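Local coordinates for protein putrescine aminotransferase (PDB 6GWI) that probably transfers amino groups from putrescine and related amines to keto acceptors, using pyridoxal-5'-phosphate as cofactor, as class-III aminotransferases do, at residues R371-L381 and D417-I427; T123-L134 and T306-H316. All coordinates share one frame; numbering follows the deposited sequence.

Contact 1: residues R371-L381 and D417-I427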
loop_
_atom_site.group_PDB
_atom_site.type_symbol
_atom_site.label_atom_id
_atom_site.label_comp_id
_atom_site.label_asym_id
_atom_site.label_seq_id
_atom_site.Cartn_x
_atom_site.Cartn_y
_atom_site.Cartn_z
ATOM N N ARG B 371 7.504 2.894 31.790
ATOM C CA ARG B 371 8.454 3.619 30.960
ATOM C C ARG B 371 7.707 4.476 29.951
ATOM O O ARG B 371 6.632 4.105 29.473
ATOM C CB ARG B 371 9.404 2.659 30.225
ATOM C CG ARG B 371 8.699 1.657 29.318
ATOM C CD ARG B 371 9.696 0.853 28.498
ATOM N NE ARG B 371 9.026 -0.085 27.602
ATOM C CZ ARG B 371 8.686 -1.330 27.928
ATOM N NH1 ARG B 371 8.957 -1.807 29.136
ATOM N NH2 ARG B 371 8.075 -2.101 27.037
ATOM N N SER B 372 8.290 5.622 29.617
ATOM C CA SER B 372 7.695 6.490 28.617
ATOM C C SER B 372 8.784 7.338 27.985
ATOM O O SER B 372 9.847 7.561 28.569
ATOM C CB SER B 372 6.596 7.380 29.215
ATOM O OG SER B 372 7.133 8.341 30.106
ATOM N N LEU B 373 8.505 7.799 26.771
ATOM C CA LEU B 373 9.368 8.730 26.056
ATOM C C LEU B 373 8.465 9.536 25.139
ATOM O O LEU B 373 7.711 8.953 24.353
ATOM C CB LEU B 373 10.452 8.000 25.261
ATOM C CG LEU B 373 11.377 8.876 24.413
ATOM C CD1 LEU B 373 12.085 9.923 25.265
ATOM C CD2 LEU B 373 12.391 8.024 23.665
ATOM N N GLY B 374 8.536 10.859 25.233
ATOM C CA GLY B 374 7.547 11.668 24.546
ATOM C C GLY B 374 6.159 11.238 24.975
ATOM O O GLY B 374 5.857 11.155 26.170
ATOM N N LEU B 375 5.291 10.958 24.005
ATOM C CA LEU B 375 3.951 10.447 24.284
ATOM C C LEU B 375 3.801 8.994 23.834
ATOM O O LEU B 375 2.779 8.599 23.269
ATOM C CB LEU B 375 2.891 11.337 23.640
ATOM C CG LEU B 375 2.726 12.706 24.315
ATOM C CD1 LEU B 375 1.784 13.598 23.523
ATOM C CD2 LEU B 375 2.239 12.577 25.761
ATOM N N MET B 376 4.824 8.184 24.099
ATOM C CA MET B 376 4.743 6.731 24.024
ATOM C C MET B 376 5.062 6.194 25.411
ATOM O O MET B 376 6.054 6.606 26.020
ATOM C CB MET B 376 5.721 6.155 22.997
ATOM C CG MET B 376 5.624 4.638 22.819
ATOM S SD MET B 376 6.888 3.934 21.732
ATOM C CE MET B 376 6.642 4.884 20.233
ATOM N N GLY B 377 4.233 5.281 25.908
ATOM C CA GLY B 377 4.429 4.739 27.235
ATOM C C GLY B 377 4.064 3.271 27.281
ATOM O O GLY B 377 3.323 2.762 26.437
ATOM N N ALA B 378 4.606 2.594 28.292
ATOM C CA ALA B 378 4.340 1.175 28.477
ATOM C C ALA B 378 4.387 0.822 29.955
ATOM O O ALA B 378 5.094 1.456 30.742
ATOM C CB ALA B 378 5.346 0.314 27.703
ATOM N N LEU B 379 3.614 -0.202 30.318
ATOM C CA LEU B 379 3.664 -0.819 31.635
ATOM C C LEU B 379 3.965 -2.305 31.488
ATOM O O LEU B 379 3.504 -2.950 30.540
ATOM C CB LEU B 379 2.344 -0.669 32.396
ATOM C CG LEU B 379 1.726 0.717 32.560
ATOM C CD1 LEU B 379 0.328 0.582 33.145
ATOM C CD2 LEU B 379 2.596 1.609 33.436
ATOM N N GLU B 380 4.736 -2.844 32.429
ATOM C CA GLU B 380 5.044 -4.270 32.482
ATOM C C GLU B 380 4.263 -4.863 33.649
ATOM O O GLU B 380 4.518 -4.522 34.810
ATOM C CB GLU B 380 6.544 -4.506 32.647
ATOM C CG GLU B 380 7.411 -3.959 31.518
ATOM C CD GLU B 380 7.238 -4.715 30.212
ATOM O OE1 GLU B 380 6.382 -5.621 30.146
ATOM O OE2 GLU B 380 7.967 -4.405 29.248
ATOM N N LEU B 381 3.313 -5.742 33.345
ATOM C CA LEU B 381 2.535 -6.406 34.381
ATOM C C LEU B 381 3.297 -7.624 34.889
ATOM O O LEU B 381 3.806 -8.423 34.096
ATOM C CB LEU B 381 1.165 -6.812 33.840
ATOM C CG LEU B 381 0.326 -5.696 33.207
ATOM C CD1 LEU B 381 -1.064 -6.212 32.854
ATOM C CD2 LEU B 381 0.230 -4.475 34.112
ATOM N N ASP B 417 1.998 -9.301 28.021
ATOM C CA ASP B 417 1.710 -8.680 29.308
ATOM C C ASP B 417 2.306 -7.279 29.420
ATOM O O ASP B 417 2.582 -6.803 30.527
ATOM C CB ASP B 417 2.215 -9.571 30.443
ATOM C CG ASP B 417 1.323 -10.783 30.683
ATOM O OD1 ASP B 417 0.230 -10.857 30.082
ATOM O OD2 ASP B 417 1.717 -11.664 31.475
ATOM N N THR B 418 2.515 -6.614 28.286
ATOM C CA THR B 418 2.960 -5.227 28.235
ATOM C C THR B 418 1.798 -4.356 27.770
ATOM O O THR B 418 1.234 -4.595 26.699
ATOM C CB THR B 418 4.151 -5.065 27.289
ATOM O OG1 THR B 418 5.197 -5.965 27.675
ATOM C CG2 THR B 418 4.673 -3.630 27.310
ATOM N N MET B 419 1.437 -3.362 28.575
ATOM C CA MET B 419 0.438 -2.375 28.185
ATOM C C MET B 419 1.138 -1.209 27.496
ATOM O O MET B 419 2.254 -0.844 27.870
ATOM C CB MET B 419 -0.336 -1.879 29.407
ATOM C CG MET B 419 -0.875 -2.990 30.307
ATOM S SD MET B 419 -1.854 -4.237 29.446
ATOM C CE MET B 419 -3.219 -3.255 28.830
ATOM N N ILE B 420 0.494 -0.641 26.473
ATOM C CA ILE B 420 1.098 0.423 25.679
ATOM C C ILE B 420 0.077 1.525 25.423
ATOM O O ILE B 420 -1.121 1.266 25.267
ATOM C CB ILE B 420 1.663 -0.108 24.336
ATOM C CG1 ILE B 420 0.551 -0.754 23.503
ATOM C CG2 ILE B 420 2.796 -1.099 24.587
ATOM C CD1 ILE B 420 0.979 -1.152 22.105
ATOM N N ILE B 421 0.565 2.766 25.367
ATOM C CA ILE B 421 -0.254 3.912 24.999
ATOM C C ILE B 421 0.518 4.760 23.997
ATOM O O ILE B 421 1.753 4.773 23.984
ATOM C CB ILE B 421 -0.665 4.771 26.218
ATOM C CG1 ILE B 421 0.565 5.254 26.989
ATOM C CG2 ILE B 421 -1.594 3.983 27.129
ATOM C CD1 ILE B 421 0.280 6.416 27.911
ATOM N N SER B 422 -0.225 5.476 23.158
ATOM C CA SER B 422 0.321 6.368 22.142
ATOM C C SER B 422 -0.746 7.407 21.810
ATOM O O SER B 422 -1.301 7.393 20.703
ATOM C CB SER B 422 0.738 5.583 20.896
ATOM O OG SER B 422 1.171 6.449 19.860
ATOM N N PRO B 423 -1.073 8.302 22.737
ATOM C CA PRO B 423 -2.236 9.183 22.547
ATOM C C PRO B 423 -1.950 10.269 21.527
ATOM O O PRO B 423 -0.791 10.480 21.139
ATOM C CB PRO B 423 -2.464 9.778 23.947
ATOM C CG PRO B 423 -1.140 9.676 24.629
ATOM C CD PRO B 423 -0.465 8.453 24.072
ATOM N N PRO B 424 -2.984 10.969 21.058
ATOM C CA PRO B 424 -2.747 12.108 20.164
ATOM C C PRO B 424 -1.799 13.108 20.802
ATOM O O PRO B 424 -1.787 13.299 22.019
ATOM C CB PRO B 424 -4.147 12.698 19.961
ATOM C CG PRO B 424 -5.063 11.524 20.150
ATOM C CD PRO B 424 -4.423 10.693 21.230
ATOM N N LEU B 425 -0.977 13.736 19.962
ATOM C CA LEU B 425 0.015 14.674 20.471
ATOM C C LEU B 425 -0.609 15.967 20.974
ATOM O O LEU B 425 0.089 16.762 21.611
ATOM C CB LEU B 425 1.044 14.974 19.384
ATOM C CG LEU B 425 1.704 13.744 18.755
ATOM C CD1 LEU B 425 2.868 14.174 17.879
ATOM C CD2 LEU B 425 2.168 12.728 19.801
ATOM N N VAL B 426 -1.897 16.188 20.713
ATOM C CA VAL B 426 -2.602 17.364 21.206
ATOM C C VAL B 426 -3.412 17.050 22.460
ATOM O O VAL B 426 -4.275 17.841 22.852
ATOM C CB VAL B 426 -3.503 17.967 20.115
ATOM C CG1 VAL B 426 -2.669 18.368 18.906
ATOM C CG2 VAL B 426 -4.606 16.990 19.719
ATOM N N ILE B 427 -3.157 15.903 23.096
ATOM C CA ILE B 427 -3.886 15.551 24.305
ATOM C C ILE B 427 -3.641 16.617 25.362
ATOM O O ILE B 427 -2.526 17.135 25.507
ATOM C CB ILE B 427 -3.464 14.156 24.796
ATOM C CG1 ILE B 427 -4.371 13.696 25.943
ATOM C CG2 ILE B 427 -2.005 14.160 25.247
ATOM C CD1 ILE B 427 -4.163 12.242 26.359
#
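Gly-377 and Ile-421 form a hydrogen-bonded pair between neighbouring antiparallel strands, 376-381 and 418-421, whose axes come within 4.5 Å at 163°. They are the two inner strands of the four-stranded antiparallel sheet 367-373, 376-381, 418-421, 413-415 in this class-III aminotransferase. Leu-379 and Met-419 form the next such pair, and Leu-381 N extends the ladder to Asp-417 O with a nearly straight bond (167° at the hydrogen). Between these pairs, Ala-378 CA comes to 3.0 Å from Met-419 O in a CA-H...O contact.

Side chains alternate between two faces. On one, Leu-379 and Met-419 meet through their CB atoms; Met-419, bent at chi2 and chi3, also lays CG and SD against Leu-381 CD1. Helix 429-450 packs here, Leu-443 touching Leu-379 and Leu-381. Beyond the paired strands, Leu-375 has the largest area buried by the partner segment: its CD1 lies 3.7 Å from Leu-425 CA and also touches Ile-427 CG2.

The other face carries a polar cluster round the buried Glu-380. Arg-371 grips Glu-380 end-on, NH1 and NH2 both reaching OE2 from one face of the carboxylate, with OE2 in the guanidinium plane; Tyr-184 and Arg-390 add further bonds to this carboxylate. Ala-378 CB lies 3.4 Å above the guanidinium plane, toward its rim. From the facing strand, Thr-418 OG1 donates to Glu-380 OE1 on its syn side at 2.8 Å.

Contact 2: residues T123-L134 and T306-H316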
loop_
_atom_site.group_PDB
_atom_site.type_symbol
_atom_site.label_atom_id
_atom_site.label_comp_id
_atom_site.label_asym_id
_atom_site.label_seq_id
_atom_site.Cartn_x
_atom_site.Cartn_y
_atom_site.Cartn_z
ATOM N N THR B 123 9.729 -0.347 -0.878
ATOM C CA THR B 123 10.564 0.605 -1.599
ATOM C C THR B 123 11.983 0.600 -1.045
ATOM O O THR B 123 12.962 0.556 -1.799
ATOM C CB THR B 123 9.949 2.002 -1.485
ATOM O OG1 THR B 123 8.563 1.951 -1.855
ATOM C CG2 THR B 123 10.679 3.002 -2.371
ATOM N N VAL B 124 12.107 0.635 0.285
ATOM C CA VAL B 124 13.414 0.548 0.932
ATOM C C VAL B 124 14.178 -0.669 0.429
ATOM O O VAL B 124 15.358 -0.580 0.073
ATOM C CB VAL B 124 13.245 0.506 2.462
ATOM C CG1 VAL B 124 14.510 -0.024 3.140
ATOM C CG2 VAL B 124 12.885 1.881 2.995
ATOM N N LEU B 125 13.526 -1.833 0.430
ATOM C CA LEU B 125 14.230 -3.069 0.101
ATOM C C LEU B 125 14.739 -3.047 -1.335
ATOM O O LEU B 125 15.886 -3.425 -1.598
ATOM C CB LEU B 125 13.314 -4.269 0.340
ATOM C CG LEU B 125 13.916 -5.665 0.160
ATOM C CD1 LEU B 125 15.241 -5.805 0.889
ATOM C CD2 LEU B 125 12.944 -6.719 0.663
ATOM N N ARG B 126 13.902 -2.609 -2.281
ATOM C CA ARG B 126 14.339 -2.559 -3.672
ATOM C C ARG B 126 15.396 -1.483 -3.874
ATOM O O ARG B 126 16.346 -1.676 -4.641
ATOM C CB ARG B 126 13.150 -2.322 -4.600
ATOM C CG ARG B 126 12.169 -3.479 -4.657
ATOM C CD ARG B 126 11.130 -3.273 -5.757
ATOM N NE ARG B 126 11.682 -3.481 -7.095
ATOM C CZ ARG B 126 11.085 -3.096 -8.222
ATOM N NH1 ARG B 126 9.918 -2.470 -8.177
ATOM N NH2 ARG B 126 11.656 -3.332 -9.396
ATOM N N MET B 127 15.259 -0.347 -3.184
ATOM C CA MET B 127 16.258 0.707 -3.298
ATOM C C MET B 127 17.606 0.241 -2.764
ATOM O O MET B 127 18.649 0.498 -3.374
ATOM C CB MET B 127 15.802 1.952 -2.543
ATOM C CG MET B 127 14.865 2.854 -3.315
ATOM S SD MET B 127 14.493 4.331 -2.355
ATOM C CE MET B 127 13.507 5.246 -3.536
ATOM N N VAL B 128 17.602 -0.447 -1.621
ATOM C CA VAL B 128 18.850 -0.891 -1.007
ATOM C C VAL B 128 19.592 -1.839 -1.938
ATOM O O VAL B 128 20.797 -1.695 -2.174
ATOM C CB VAL B 128 18.566 -1.541 0.358
ATOM C CG1 VAL B 128 19.762 -2.349 0.848
ATOM C CG2 VAL B 128 18.207 -0.476 1.378
ATOM N N ARG B 129 18.877 -2.815 -2.494
ATOM C CA ARG B 129 19.520 -3.843 -3.305
ATOM C C ARG B 129 19.859 -3.324 -4.693
ATOM O O ARG B 129 20.895 -3.698 -5.253
ATOM C CB ARG B 129 18.616 -5.081 -3.354
ATOM C CG ARG B 129 18.700 -5.889 -2.043
ATOM C CD ARG B 129 17.616 -6.963 -1.845
ATOM N NE ARG B 129 17.934 -7.800 -0.680
ATOM C CZ ARG B 129 17.238 -8.864 -0.280
ATOM N NH1 ARG B 129 16.157 -9.259 -0.939
ATOM N NH2 ARG B 129 17.633 -9.543 0.790
ATOM N N ARG B 130 19.034 -2.431 -5.236
ATOM C CA ARG B 130 19.389 -1.753 -6.475
ATOM C C ARG B 130 20.633 -0.897 -6.284
ATOM O O ARG B 130 21.516 -0.870 -7.149
ATOM C CB ARG B 130 18.206 -0.906 -6.944
ATOM C CG ARG B 130 18.454 -0.069 -8.188
ATOM C CD ARG B 130 18.736 -0.903 -9.440
ATOM N NE ARG B 130 18.775 -0.052 -10.631
ATOM C CZ ARG B 130 19.334 -0.385 -11.792
ATOM N NH1 ARG B 130 19.916 -1.567 -11.948
ATOM N NH2 ARG B 130 19.312 0.473 -12.804
ATOM N N TYR B 131 20.728 -0.208 -5.145
ATOM C CA TYR B 131 21.878 0.640 -4.857
ATOM C C TYR B 131 23.181 -0.138 -4.979
ATOM O O TYR B 131 24.083 0.241 -5.733
ATOM C CB TYR B 131 21.741 1.238 -3.456
ATOM C CG TYR B 131 22.979 1.954 -2.977
ATOM C CD1 TYR B 131 23.255 3.253 -3.383
ATOM C CD2 TYR B 131 23.872 1.329 -2.122
ATOM C CE1 TYR B 131 24.387 3.906 -2.947
ATOM C CE2 TYR B 131 24.999 1.969 -1.684
ATOM C CZ TYR B 131 25.255 3.256 -2.097
ATOM O OH TYR B 131 26.386 3.893 -1.654
ATOM N N TRP B 132 23.298 -1.238 -4.232
ATOM C CA TRP B 132 24.554 -1.977 -4.219
ATOM C C TRP B 132 24.838 -2.619 -5.569
ATOM O O TRP B 132 26.004 -2.735 -5.962
ATOM C CB TRP B 132 24.529 -3.020 -3.101
ATOM C CG TRP B 132 24.651 -2.386 -1.750
ATOM C CD1 TRP B 132 23.702 -2.349 -0.772
ATOM C CD2 TRP B 132 25.784 -1.673 -1.239
ATOM N NE1 TRP B 132 24.175 -1.663 0.318
ATOM C CE2 TRP B 132 25.451 -1.238 0.059
ATOM C CE3 TRP B 132 27.050 -1.362 -1.751
ATOM C CZ2 TRP B 132 26.338 -0.512 0.854
ATOM C CZ3 TRP B 132 27.931 -0.642 -0.957
ATOM C CH2 TRP B 132 27.568 -0.221 0.328
ATOM N N ALA B 133 23.797 -3.016 -6.307
ATOM C CA ALA B 133 24.003 -3.506 -7.665
ATOM C C ALA B 133 24.629 -2.428 -8.543
ATOM O O ALA B 133 25.565 -2.702 -9.303
ATOM C CB ALA B 133 22.678 -3.987 -8.256
ATOM N N LEU B 134 24.151 -1.188 -8.429
ATOM C CA LEU B 134 24.721 -0.114 -9.234
ATOM C C LEU B 134 26.138 0.229 -8.790
ATOM O O LEU B 134 26.932 0.722 -9.598
ATOM C CB LEU B 134 23.826 1.124 -9.178
ATOM C CG LEU B 134 22.455 1.013 -9.846
ATOM C CD1 LEU B 134 21.579 2.204 -9.468
ATOM C CD2 LEU B 134 22.599 0.905 -11.354
ATOM N N THR B 306 23.396 7.742 -6.322
ATOM C CA THR B 306 23.664 6.563 -7.136
ATOM C C THR B 306 22.460 6.223 -8.010
ATOM O O THR B 306 22.605 5.997 -9.217
ATOM C CB THR B 306 24.056 5.391 -6.239
ATOM O OG1 THR B 306 25.335 5.665 -5.652
ATOM C CG2 THR B 306 24.144 4.100 -7.035
ATOM N N LEU B 307 21.258 6.195 -7.424
ATOM C CA LEU B 307 20.060 5.917 -8.213
ATOM C C LEU B 307 19.886 6.936 -9.335
ATOM O O LEU B 307 19.606 6.571 -10.483
ATOM C CB LEU B 307 18.819 5.902 -7.315
ATOM C CG LEU B 307 18.709 4.796 -6.264
ATOM C CD1 LEU B 307 17.419 4.943 -5.462
ATOM C CD2 LEU B 307 18.773 3.426 -6.919
ATOM N N ILE B 308 20.060 8.221 -9.028
ATOM C CA ILE B 308 19.849 9.253 -10.040
ATOM C C ILE B 308 20.915 9.160 -11.124
ATOM O O ILE B 308 20.604 9.065 -12.317
ATOM C CB ILE B 308 19.829 10.648 -9.389
ATOM C CG1 ILE B 308 18.620 10.783 -8.462
ATOM C CG2 ILE B 308 19.787 11.733 -10.462
ATOM C CD1 ILE B 308 18.649 12.004 -7.582
ATOM N N GLU B 309 22.190 9.177 -10.724
ATOM C CA GLU B 309 23.279 9.330 -11.681
ATOM C C GLU B 309 23.596 8.041 -12.424
ATOM O O GLU B 309 24.068 8.091 -13.567
ATOM C CB GLU B 309 24.543 9.812 -10.962
ATOM C CG GLU B 309 24.467 11.234 -10.435
ATOM C CD GLU B 309 24.139 12.242 -11.518
ATOM O OE1 GLU B 309 23.279 13.114 -11.276
ATOM O OE2 GLU B 309 24.722 12.147 -12.617
ATOM N N GLU B 310 23.356 6.889 -11.798
ATOM C CA GLU B 310 23.750 5.608 -12.358
ATOM C C GLU B 310 22.577 4.737 -12.780
ATOM O O GLU B 310 22.766 3.838 -13.605
ATOM C CB GLU B 310 24.582 4.816 -11.334
ATOM C CG GLU B 310 25.635 5.629 -10.587
ATOM C CD GLU B 310 26.647 6.292 -11.500
ATOM O OE1 GLU B 310 26.893 5.767 -12.606
ATOM O OE2 GLU B 310 27.197 7.343 -11.106
ATOM N N GLY B 311 21.379 4.986 -12.254
ATOM C CA GLY B 311 20.319 4.002 -12.311
ATOM C C GLY B 311 19.361 4.088 -13.471
ATOM O O GLY B 311 18.628 3.125 -13.717
ATOM N N GLY B 312 19.335 5.198 -14.201
ATOM C CA GLY B 312 18.328 5.337 -15.239
ATOM C C GLY B 312 16.942 5.339 -14.630
ATOM O O GLY B 312 16.687 5.991 -13.611
ATOM N N GLU B 313 16.023 4.603 -15.255
ATOM C CA GLU B 313 14.679 4.475 -14.710
ATOM C C GLU B 313 14.672 3.481 -13.555
ATOM O O GLU B 313 15.258 2.398 -13.646
ATOM C CB GLU B 313 13.686 4.017 -15.782
ATOM C CG GLU B 313 12.261 3.858 -15.243
ATOM C CD GLU B 313 11.236 3.522 -16.313
ATOM O OE1 GLU B 313 11.545 3.669 -17.512
ATOM O OE2 GLU B 313 10.116 3.104 -15.951
ATOM N N PHE B 314 13.988 3.847 -12.474
ATOM C CA PHE B 314 13.699 2.940 -11.365
ATOM C C PHE B 314 12.301 2.375 -11.604
ATOM O O PHE B 314 11.303 3.087 -11.452
ATOM C CB PHE B 314 13.807 3.690 -10.037
ATOM C CG PHE B 314 13.696 2.818 -8.813
ATOM C CD1 PHE B 314 14.256 1.551 -8.777
ATOM C CD2 PHE B 314 13.048 3.289 -7.680
ATOM C CE1 PHE B 314 14.154 0.764 -7.639
ATOM C CE2 PHE B 314 12.944 2.512 -6.546
ATOM C CZ PHE B 314 13.499 1.248 -6.524
ATOM N N PHE B 315 12.226 1.096 -11.991
ATOM C CA PHE B 315 10.957 0.479 -12.391
ATOM C C PHE B 315 10.184 0.079 -11.134
ATOM O O PHE B 315 10.048 -1.095 -10.780
ATOM C CB PHE B 315 11.192 -0.716 -13.304
ATOM C CG PHE B 315 11.694 -0.346 -14.666
ATOM C CD1 PHE B 315 10.808 -0.058 -15.690
ATOM C CD2 PHE B 315 13.053 -0.289 -14.923
ATOM C CE1 PHE B 315 11.269 0.286 -16.947
ATOM C CE2 PHE B 315 13.521 0.052 -16.176
ATOM C CZ PHE B 315 12.627 0.340 -17.191
ATOM N N HIS B 316 9.648 1.099 -10.473
ATOM C CA HIS B 316 9.059 0.941 -9.156
ATOM C C HIS B 316 8.082 2.081 -8.915
ATOM O O HIS B 316 8.329 3.213 -9.336
ATOM C CB HIS B 316 10.137 0.940 -8.066
ATOM C CG HIS B 316 9.584 0.773 -6.689
ATOM N ND1 HIS B 316 9.189 -0.450 -6.193
ATOM C CD2 HIS B 316 9.333 1.674 -5.710
ATOM C CE1 HIS B 316 8.731 -0.298 -4.965
ATOM N NE2 HIS B 316 8.802 0.981 -4.649
HETATM O O HOH W 1 17.148 2.190 -11.203
#
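Arg-126, Leu-134 and Phe-314 bury the most surface where helix 117-134, whose N-terminal end lines the cofactor pocket of this fold-type I, PLP-dependent aminotransferase, meets helix 301-311 and the chain beyond it. The short helical segments 123-134 and 306-311 cross at 48° with axes 9.9 Å apart.

Leu-134 is a knob in a hole formed by Thr-306, Leu-307, Glu-310 and Gly-311; its CD1 lies 3.6 Å from Gly-311 CA. Its CD2 sits over the centre of the Arg-130 guanidinium, while that group's NH2 reaches Gly-311 O in plane at 2.9 Å.

Phe-314 packs against the helix: its CE2 is 3.8 Å from Met-127 CG, and Arg-126 CB meets the ring at its edge. His-316 CB lies over one face of the same ring.

Arg-126 bends at chi3 (74°), turning its guanidinium to the 314-316 chain. NH1 donates to Phe-315 O and His-316 ND1, each at 2.9 Å, the guanidinium and imidazole planes standing 71° apart; NH2 also bonds Gln-169 O of the second subunit. An alanine here would leave His-316 ND1 and Phe-315 O without these donors, and the imidazole would probably become freer to turn. At the other ring nitrogen, His-316 NE2 donates in the ring plane to Thr-123 OG1, 3.0 Å away, which in turn is bonded to Glu-119 O.

Contacts 1 and 2 lie on opposite sides of the chain's centre, with centres 37 Å apart and nearest atoms about 19 Å apart, so neither touches the other. Both nevertheless approach bound pyridoxal-5'-phosphate: the side chain of Met-376 in contact 1 and that of His-316 in contact 2 each come to about 9 Å from a PLP, outside the first shell that includes Lys-285 and Asp-256. Their settings differ. Contact 1 joins strands within one subunit and is untouched by the other chain, whereas contact 2 lies at the dimer interface, where Glu-313 and Phe-314 pair with a strand of the second subunit.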